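Local coordinates for protein MGS-M4 (Unidentified, PDB 4Q3M) that probably reduces carbonyl compounds with a nicotinamide cofactor, as an aldo-keto reductase whose own substrate is unknown, at residues L102-W107 / Q180-A185; N157-E160 / Q166-F169. All blocks are in the same frame, centred on the assembly; numbering follows the deposited sequence.

Interaction 1. Residues L102-W107 / Q180-A185; sequences LYLIHW and QLEAYA
Two torsions bring Leu104 and Glu182 together inside the barrel. Leu104 turns CG anti to its carbonyl carbon (chi1 -55°), while Glu182 sets CG anti to the backbone nitrogen (chi1 -172°) and then runs out straight, so its carboxylate travels far from strand 180-184 toward strand 102-105. The backbones stay well separated, 11.1 Å between Leu104 CA and Glu182 CA, and the side chains have to span the gap. Glu182 OE1 ends 4.1 Å from Leu104 CD1 and 4.3 Å from Leu102 CD2. Those two methyls are themselves about as far from each other, so the oxygen and the methyls make a nearly equilateral triangle, a loose van der Waals contact of a carboxylate oxygen against two leucine tips. The polar need of OE1 is met from strand 156-160, the neighbour of 180-184, where the Gln158 amide nitrogen hydrogen-bonds to it. With leucine methyls on this side and a buried setting, the carboxylate's pKa might rise, an effect that the amide should partly offset.

Further along, Tyr184 reaches across with its hydroxyl, and OH lies 4.3 Å from Trp107 CH2, obliquely to the indole. That hydroxyl is hydrogen-bonded to Asn137 OD1, while ND2 of the same asparagine bonds to His106 O. One amide thus fastens the tyrosine tip and the loop after strand 102-105 together. Aromatic neighbours complete the surroundings: Trp75 and Tyr274 meet the indole, and Phe266 meets the tyrosine ring. Side chains from two non-adjacent strands meeting across the interior, with the aromatic pair at the strands' C-terminal ends where enzymes of this fold carry their active sites, are characteristic of the (beta/alpha)8 TIM barrel of the aldo-keto reductases.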
ATOM      1  N   LEU A 102     -17.775 -19.350   0.967  1.00 45.48           N
ATOM      2  CA  LEU A 102     -16.927 -18.380   0.284  1.00 42.21           C
ATOM      3  C   LEU A 102     -15.479 -18.856   0.209  1.00 42.05           C
ATOM      4  O   LEU A 102     -14.919 -19.331   1.196  1.00 47.68           O
ATOM      5  CB  LEU A 102     -17.000 -17.022   0.986  1.00 41.00           C
ATOM      6  CG  LEU A 102     -16.163 -15.875   0.415  1.00 38.36           C
ATOM      7  CD1 LEU A 102     -16.521 -15.609  -1.038  1.00 34.79           C
ATOM      8  CD2 LEU A 102     -16.344 -14.618   1.252  1.00 39.97           C
ATOM      9  N   TYR A 103     -14.881 -18.727  -0.971  1.00 41.42           N
ATOM     10  CA  TYR A 103     -13.488 -19.110  -1.171  1.00 42.39           C
ATOM     11  C   TYR A 103     -12.710 -17.937  -1.758  1.00 38.63           C
ATOM     12  O   TYR A 103     -13.101 -17.373  -2.779  1.00 40.66           O
ATOM     13  CB  TYR A 103     -13.393 -20.336  -2.081  1.00 42.36           C
ATOM     14  CG  TYR A 103     -12.106 -21.117  -1.939  1.00 42.42           C
ATOM     15  CD1 TYR A 103     -11.578 -21.400  -0.686  1.00 42.15           C
ATOM     16  CD2 TYR A 103     -11.431 -21.592  -3.055  1.00 40.34           C
ATOM     17  CE1 TYR A 103     -10.405 -22.119  -0.549  1.00 39.55           C
ATOM     18  CE2 TYR A 103     -10.257 -22.314  -2.928  1.00 37.95           C
ATOM     19  CZ  TYR A 103      -9.749 -22.575  -1.672  1.00 37.43           C
ATOM     20  OH  TYR A 103      -8.582 -23.293  -1.541  1.00 35.38           O
ATOM     21  N   LEU A 104     -11.609 -17.572  -1.108  1.00 35.64           N
ATOM     22  CA  LEU A 104     -10.857 -16.382  -1.494  1.00 35.57           C
ATOM     23  C   LEU A 104      -9.417 -16.687  -1.892  1.00 38.86           C
ATOM     24  O   LEU A 104      -8.796 -17.611  -1.366  1.00 33.09           O
ATOM     25  CB  LEU A 104     -10.851 -15.365  -0.349  1.00 31.48           C
ATOM     26  CG  LEU A 104     -12.189 -14.899   0.227  1.00 33.07           C
ATOM     27  CD1 LEU A 104     -11.956 -13.978   1.416  1.00 30.53           C
ATOM     28  CD2 LEU A 104     -13.021 -14.202  -0.833  1.00 28.56           C
ATOM     29  N   ILE A 105      -8.895 -15.899  -2.828  1.00 39.76           N
ATOM     30  CA  ILE A 105      -7.464 -15.879  -3.101  1.00 36.15           C
ATOM     31  C   ILE A 105      -6.813 -14.987  -2.052  1.00 37.35           C
ATOM     32  O   ILE A 105      -7.132 -13.802  -1.955  1.00 37.83           O
ATOM     33  CB  ILE A 105      -7.146 -15.360  -4.515  1.00 35.87           C
ATOM     34  CG1 ILE A 105      -7.917 -16.162  -5.568  1.00 36.76           C
ATOM     35  CG2 ILE A 105      -5.650 -15.421  -4.783  1.00 29.50           C
ATOM     36  CD1 ILE A 105      -7.670 -15.706  -6.991  1.00 26.49           C
ATOM     37  N   HIS A 106      -5.908 -15.558  -1.263  1.00 38.07           N
ATOM     38  CA  HIS A 106      -5.386 -14.884  -0.077  1.00 35.20           C
ATOM     39  C   HIS A 106      -4.541 -13.653  -0.408  1.00 35.10           C
ATOM     40  O   HIS A 106      -4.710 -12.597   0.202  1.00 32.19           O
ATOM     41  CB  HIS A 106      -4.566 -15.865   0.764  1.00 38.26           C
ATOM     42  CG  HIS A 106      -4.568 -15.555   2.228  1.00 42.35           C
ATOM     43  ND1 HIS A 106      -4.465 -16.533   3.195  1.00 44.67           N
ATOM     44  CD2 HIS A 106      -4.666 -14.379   2.892  1.00 46.19           C
ATOM     45  CE1 HIS A 106      -4.497 -15.971   4.390  1.00 47.66           C
ATOM     46  NE2 HIS A 106      -4.618 -14.665   4.235  1.00 48.28           N
ATOM     47  N   TRP A 107      -3.634 -13.793  -1.369  1.00 36.47           N
ATOM     48  CA  TRP A 107      -2.771 -12.687  -1.776  1.00 37.70           C
ATOM     49  C   TRP A 107      -2.604 -12.636  -3.292  1.00 39.19           C
ATOM     50  O   TRP A 107      -2.833 -13.626  -3.987  1.00 38.06           O
ATOM     51  CB  TRP A 107      -1.394 -12.801  -1.116  1.00 38.17           C
ATOM     52  CG  TRP A 107      -1.405 -12.689   0.380  1.00 40.03           C
ATOM     53  CD1 TRP A 107      -1.547 -13.707   1.277  1.00 44.36           C
ATOM     54  CD2 TRP A 107      -1.241 -11.493   1.154  1.00 38.13           C
ATOM     55  NE1 TRP A 107      -1.493 -13.220   2.561  1.00 43.32           N
ATOM     56  CE2 TRP A 107      -1.305 -11.864   2.513  1.00 40.36           C
ATOM     57  CE3 TRP A 107      -1.050 -10.147   0.830  1.00 35.93           C
ATOM     58  CZ2 TRP A 107      -1.188 -10.936   3.546  1.00 35.79           C
ATOM     59  CZ3 TRP A 107      -0.933  -9.227   1.857  1.00 39.57           C
ATOM     60  CH2 TRP A 107      -1.002  -9.626   3.199  1.00 37.98           C
ATOM     61  N   GLN A 180     -18.253  -6.881  -2.916  1.00 29.52           N
ATOM     62  CA  GLN A 180     -18.449  -6.654  -1.491  1.00 33.08           C
ATOM     63  C   GLN A 180     -17.112  -6.577  -0.770  1.00 40.06           C
ATOM     64  O   GLN A 180     -16.403  -7.575  -0.651  1.00 45.35           O
ATOM     65  CB  GLN A 180     -19.311  -7.755  -0.875  1.00 36.86           C
ATOM     66  CG  GLN A 180     -19.453  -7.647   0.637  1.00 39.42           C
ATOM     67  CD  GLN A 180     -20.185  -6.390   1.067  1.00 36.49           C
ATOM     68  OE1 GLN A 180     -21.195  -6.013   0.474  1.00 38.79           O
ATOM     69  NE2 GLN A 180     -19.675  -5.733   2.103  1.00 32.89           N
ATOM     70  N   LEU A 181     -16.768  -5.386  -0.293  1.00 36.23           N
ATOM     71  CA  LEU A 181     -15.536  -5.213   0.461  1.00 32.85           C
ATOM     72  C   LEU A 181     -15.687  -5.810   1.853  1.00 32.88           C
ATOM     73  O   LEU A 181     -16.672  -5.557   2.547  1.00 37.53           O
ATOM     74  CB  LEU A 181     -15.155  -3.734   0.552  1.00 36.07           C
ATOM     75  CG  LEU A 181     -13.742  -3.450   1.068  1.00 33.25           C
ATOM     76  CD1 LEU A 181     -13.035  -2.449   0.171  1.00 32.43           C
ATOM     77  CD2 LEU A 181     -13.785  -2.948   2.502  1.00 36.24           C
ATOM     78  N   GLU A 182     -14.708  -6.614   2.248  1.00 29.80           N
ATOM     79  CA  GLU A 182     -14.705  -7.230   3.566  1.00 30.19           C
ATOM     80  C   GLU A 182     -13.492  -6.749   4.349  1.00 29.56           C
ATOM     81  O   GLU A 182     -12.381  -6.698   3.821  1.00 32.38           O
ATOM     82  CB  GLU A 182     -14.708  -8.755   3.449  1.00 33.31           C
ATOM     83  CG  GLU A 182     -14.900  -9.483   4.768  1.00 36.29           C
ATOM     84  CD  GLU A 182     -14.926 -10.990   4.601  1.00 43.24           C
ATOM     85  OE1 GLU A 182     -14.419 -11.484   3.570  1.00 44.42           O
ATOM     86  OE2 GLU A 182     -15.454 -11.681   5.496  1.00 43.16           O
ATOM     87  N   ALA A 183     -13.705  -6.390   5.609  1.00 28.48           N
ATOM     88  CA  ALA A 183     -12.641  -5.819   6.421  1.00 30.44           C
ATOM     89  C   ALA A 183     -12.063  -6.827   7.403  1.00 34.11           C
ATOM     90  O   ALA A 183     -12.768  -7.314   8.287  1.00 33.20           O
ATOM     91  CB  ALA A 183     -13.154  -4.598   7.171  1.00 27.15           C
ATOM     92  N   TYR A 184     -10.780  -7.146   7.246  1.00 38.27           N
ATOM     93  CA  TYR A 184     -10.077  -7.893   8.278  1.00 39.11           C
ATOM     94  C   TYR A 184      -9.198  -6.918   9.050  1.00 40.97           C
ATOM     95  O   TYR A 184      -8.979  -5.789   8.607  1.00 40.87           O
ATOM     96  CB  TYR A 184      -9.264  -9.061   7.693  1.00 36.11           C
ATOM     97  CG  TYR A 184      -7.946  -8.713   7.023  1.00 39.00           C
ATOM     98  CD1 TYR A 184      -6.793  -8.495   7.773  1.00 38.42           C
ATOM     99  CD2 TYR A 184      -7.845  -8.655   5.639  1.00 38.59           C
ATOM    100  CE1 TYR A 184      -5.589  -8.195   7.165  1.00 40.32           C
ATOM    101  CE2 TYR A 184      -6.641  -8.359   5.022  1.00 40.62           C
ATOM    102  CZ  TYR A 184      -5.518  -8.129   5.789  1.00 42.00           C
ATOM    103  OH  TYR A 184      -4.319  -7.834   5.179  1.00 36.06           O
ATOM    104  N   ALA A 185      -8.700  -7.366  10.200  1.00 40.62           N
ATOM    105  CA  ALA A 185      -8.052  -6.491  11.174  1.00 39.41           C
ATOM    106  C   ALA A 185      -8.878  -5.232  11.465  1.00 35.79           C
ATOM    107  O   ALA A 185      -8.358  -4.118  11.379  1.00 33.76           O
ATOM    108  CB  ALA A 185      -6.658  -6.105  10.693  1.00 28.36           C
TER

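Interaction 2. Residues N157-E160 / Q166-F169; sequences NQVE and QNHF
Asn167 ND2 is held by two oxygens. It donates to Glu160 O, 2.6 Å away, and it is also hydrogen-bonded to the hydroxyl of Thr161, the next residue along. The bond to Glu160 O is bent, with 135° at the hydrogen. The acceptor lies practically in the plane of the asparagine amide, yet the nitrogen comes in tilted from the plane of the Glu160 carbonyl. What delivers the amide is the first torsion of Asn167: CG stands anti to the carbonyl carbon (chi1 -58°), and the short side chain points from the loop to the end of the strand. Val159 brushes the same nitrogen from the strand side, its CG2 4.3 Å from Asn167 ND2, which is packing alone.

Asn167 occupies the N-cap position with a left-handed helical backbone conformation, but its ND2 is given to the strand end and the side chain makes no capping bond. On the loop side a second bond spans the turn into the helix: His168 NE2 donates to Gln166 OE1 at 2.6 Å, nearly straight (161°) and in the planes of both the imidazole ring and the Gln166 carbonyl. While the main-chain oxygen of Glu160 takes the asparagine, its carboxylate turns to other partners, a salt bridge to Lys264 and the backbone nitrogens of Ile265 and Phe266 among them.

The dimer reaches this spot too, since Asn167 N is hydrogen-bonded to Asn271 OD1 of the second subunit. The contact ties the C-terminal end of strand 156-160 to the start of helix 168-176 within a beta-alpha-beta unit; Val159 and Asn157 pack on Leu170 of that helix, and strand 180-184 follows alongside in the parallel sheet.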
ATOM      1  N   ASN A 157     -13.945  -8.820  -1.792  1.00 27.79           N
ATOM      2  CA  ASN A 157     -12.542  -8.454  -1.641  1.00 25.34           C
ATOM      3  C   ASN A 157     -12.211  -8.181  -0.176  1.00 30.37           C
ATOM      4  O   ASN A 157     -12.541  -7.121   0.356  1.00 27.06           O
ATOM      5  CB  ASN A 157     -12.204  -7.231  -2.496  1.00 23.26           C
ATOM      6  CG  ASN A 157     -10.719  -6.904  -2.488  1.00 25.15           C
ATOM      7  OD1 ASN A 157      -9.885  -7.751  -2.165  1.00 25.11           O
ATOM      8  ND2 ASN A 157     -10.383  -5.669  -2.844  1.00 25.92           N
ATOM      9  N   GLN A 158     -11.566  -9.142   0.479  1.00 34.41           N
ATOM     10  CA  GLN A 158     -11.219  -8.995   1.889  1.00 36.89           C
ATOM     11  C   GLN A 158      -9.872  -8.299   2.063  1.00 34.95           C
ATOM     12  O   GLN A 158      -8.826  -8.861   1.738  1.00 35.34           O
ATOM     13  CB  GLN A 158     -11.198 -10.355   2.590  1.00 37.24           C
ATOM     14  CG  GLN A 158     -10.885 -10.260   4.075  1.00 43.53           C
ATOM     15  CD  GLN A 158     -10.799 -11.614   4.750  1.00 43.99           C
ATOM     16  OE1 GLN A 158      -9.816 -11.921   5.423  1.00 45.03           O
ATOM     17  NE2 GLN A 158     -11.833 -12.430   4.579  1.00 44.49           N
ATOM     18  N   VAL A 159      -9.904  -7.077   2.582  1.00 30.81           N
ATOM     19  CA  VAL A 159      -8.685  -6.297   2.769  1.00 33.43           C
ATOM     20  C   VAL A 159      -8.621  -5.654   4.150  1.00 31.67           C
ATOM     21  O   VAL A 159      -9.644  -5.481   4.815  1.00 28.40           O
ATOM     22  CB  VAL A 159      -8.555  -5.188   1.705  1.00 31.75           C
ATOM     23  CG1 VAL A 159      -8.312  -5.792   0.328  1.00 27.69           C
ATOM     24  CG2 VAL A 159      -9.796  -4.307   1.702  1.00 30.79           C
ATOM     25  N   GLU A 160      -7.409  -5.306   4.573  1.00 31.21           N
ATOM     26  CA  GLU A 160      -7.197  -4.607   5.834  1.00 30.85           C
ATOM     27  C   GLU A 160      -7.927  -3.273   5.833  1.00 31.73           C
ATOM     28  O   GLU A 160      -7.609  -2.381   5.047  1.00 32.12           O
ATOM     29  CB  GLU A 160      -5.705  -4.385   6.087  1.00 31.73           C
ATOM     30  CG  GLU A 160      -5.411  -3.468   7.264  1.00 34.68           C
ATOM     31  CD  GLU A 160      -3.985  -2.956   7.264  1.00 39.42           C
ATOM     32  OE1 GLU A 160      -3.151  -3.514   6.521  1.00 43.20           O
ATOM     33  OE2 GLU A 160      -3.701  -1.987   8.002  1.00 40.86           O
ATOM     34  N   GLN A 166      -8.978   3.592   6.193  1.00 42.37           N
ATOM     35  CA  GLN A 166     -10.404   3.474   5.903  1.00 43.28           C
ATOM     36  C   GLN A 166     -10.720   3.029   4.474  1.00 38.30           C
ATOM     37  O   GLN A 166     -11.830   2.570   4.201  1.00 38.49           O
ATOM     38  CB  GLN A 166     -11.097   4.803   6.205  1.00 47.22           C
ATOM     39  CG  GLN A 166     -10.856   5.294   7.627  1.00 48.79           C
ATOM     40  CD  GLN A 166     -11.742   6.461   8.008  1.00 54.72           C
ATOM     41  OE1 GLN A 166     -12.554   6.926   7.209  1.00 60.22           O
ATOM     42  NE2 GLN A 166     -11.594   6.940   9.238  1.00 57.19           N
ATOM     43  N   ASN A 167      -9.750   3.170   3.572  1.00 33.33           N
ATOM     44  CA  ASN A 167      -9.863   2.657   2.204  1.00 31.64           C
ATOM     45  C   ASN A 167     -11.115   3.108   1.451  1.00 36.45           C
ATOM     46  O   ASN A 167     -11.797   2.289   0.836  1.00 39.16           O
ATOM     47  CB  ASN A 167      -9.825   1.126   2.218  1.00 29.64           C
ATOM     48  CG  ASN A 167      -8.566   0.578   2.854  1.00 33.09           C
ATOM     49  OD1 ASN A 167      -7.501   1.192   2.782  1.00 34.57           O
ATOM     50  ND2 ASN A 167      -8.680  -0.588   3.484  1.00 25.30           N
ATOM     51  N   HIS A 168     -11.413   4.403   1.493  1.00 36.86           N
ATOM     52  CA  HIS A 168     -12.600   4.931   0.827  1.00 40.33           C
ATOM     53  C   HIS A 168     -12.509   4.820  -0.693  1.00 38.79           C
ATOM     54  O   HIS A 168     -13.520   4.632  -1.371  1.00 40.89           O
ATOM     55  CB  HIS A 168     -12.836   6.388   1.230  1.00 39.81           C
ATOM     56  CG  HIS A 168     -13.315   6.552   2.637  1.00 43.14           C
ATOM     57  ND1 HIS A 168     -14.653   6.583   2.969  1.00 47.06           N
ATOM     58  CD2 HIS A 168     -12.636   6.688   3.801  1.00 42.90           C
ATOM     59  CE1 HIS A 168     -14.777   6.734   4.276  1.00 46.43           C
ATOM     60  NE2 HIS A 168     -13.568   6.799   4.804  1.00 45.13           N
ATOM     61  N   PHE A 169     -11.296   4.941  -1.222  1.00 33.26           N
ATOM     62  CA  PHE A 169     -11.075   4.845  -2.660  1.00 33.30           C
ATOM     63  C   PHE A 169     -11.336   3.426  -3.152  1.00 34.42           C
ATOM     64  O   PHE A 169     -12.087   3.216  -4.105  1.00 38.96           O
ATOM     65  CB  PHE A 169      -9.650   5.276  -3.014  1.00 34.40           C
ATOM     66  CG  PHE A 169      -9.384   5.345  -4.491  1.00 36.40           C
ATOM     67  CD1 PHE A 169      -9.618   6.515  -5.195  1.00 33.72           C
ATOM     68  CD2 PHE A 169      -8.895   4.244  -5.176  1.00 33.66           C
ATOM     69  CE1 PHE A 169      -9.374   6.584  -6.554  1.00 40.72           C
ATOM     70  CE2 PHE A 169      -8.651   4.307  -6.535  1.00 35.09           C
ATOM     71  CZ  PHE A 169      -8.889   5.479  -7.224  1.00 34.96           C
TER

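From the N terminus the chain lays down three strands of the barrel before 102-105, which with its following loop is the first half of interaction 1. It then builds strands 133-136 and 156-160, and the end of the latter opens interaction 2, which closes after a loop of only five residues at the start of helix 168-176. The helix leads to strand 180-184, and there interaction 1 closes. Interaction 2 is thus nested inside the larger loop of 72 residues, without crossing it. Their centres lie 10 Å apart, and neighbouring strands join them directly, Glu182 O lying 2.8 Å from Val159 N. One contact spans the barrel interior; the other binds strand to outer helix.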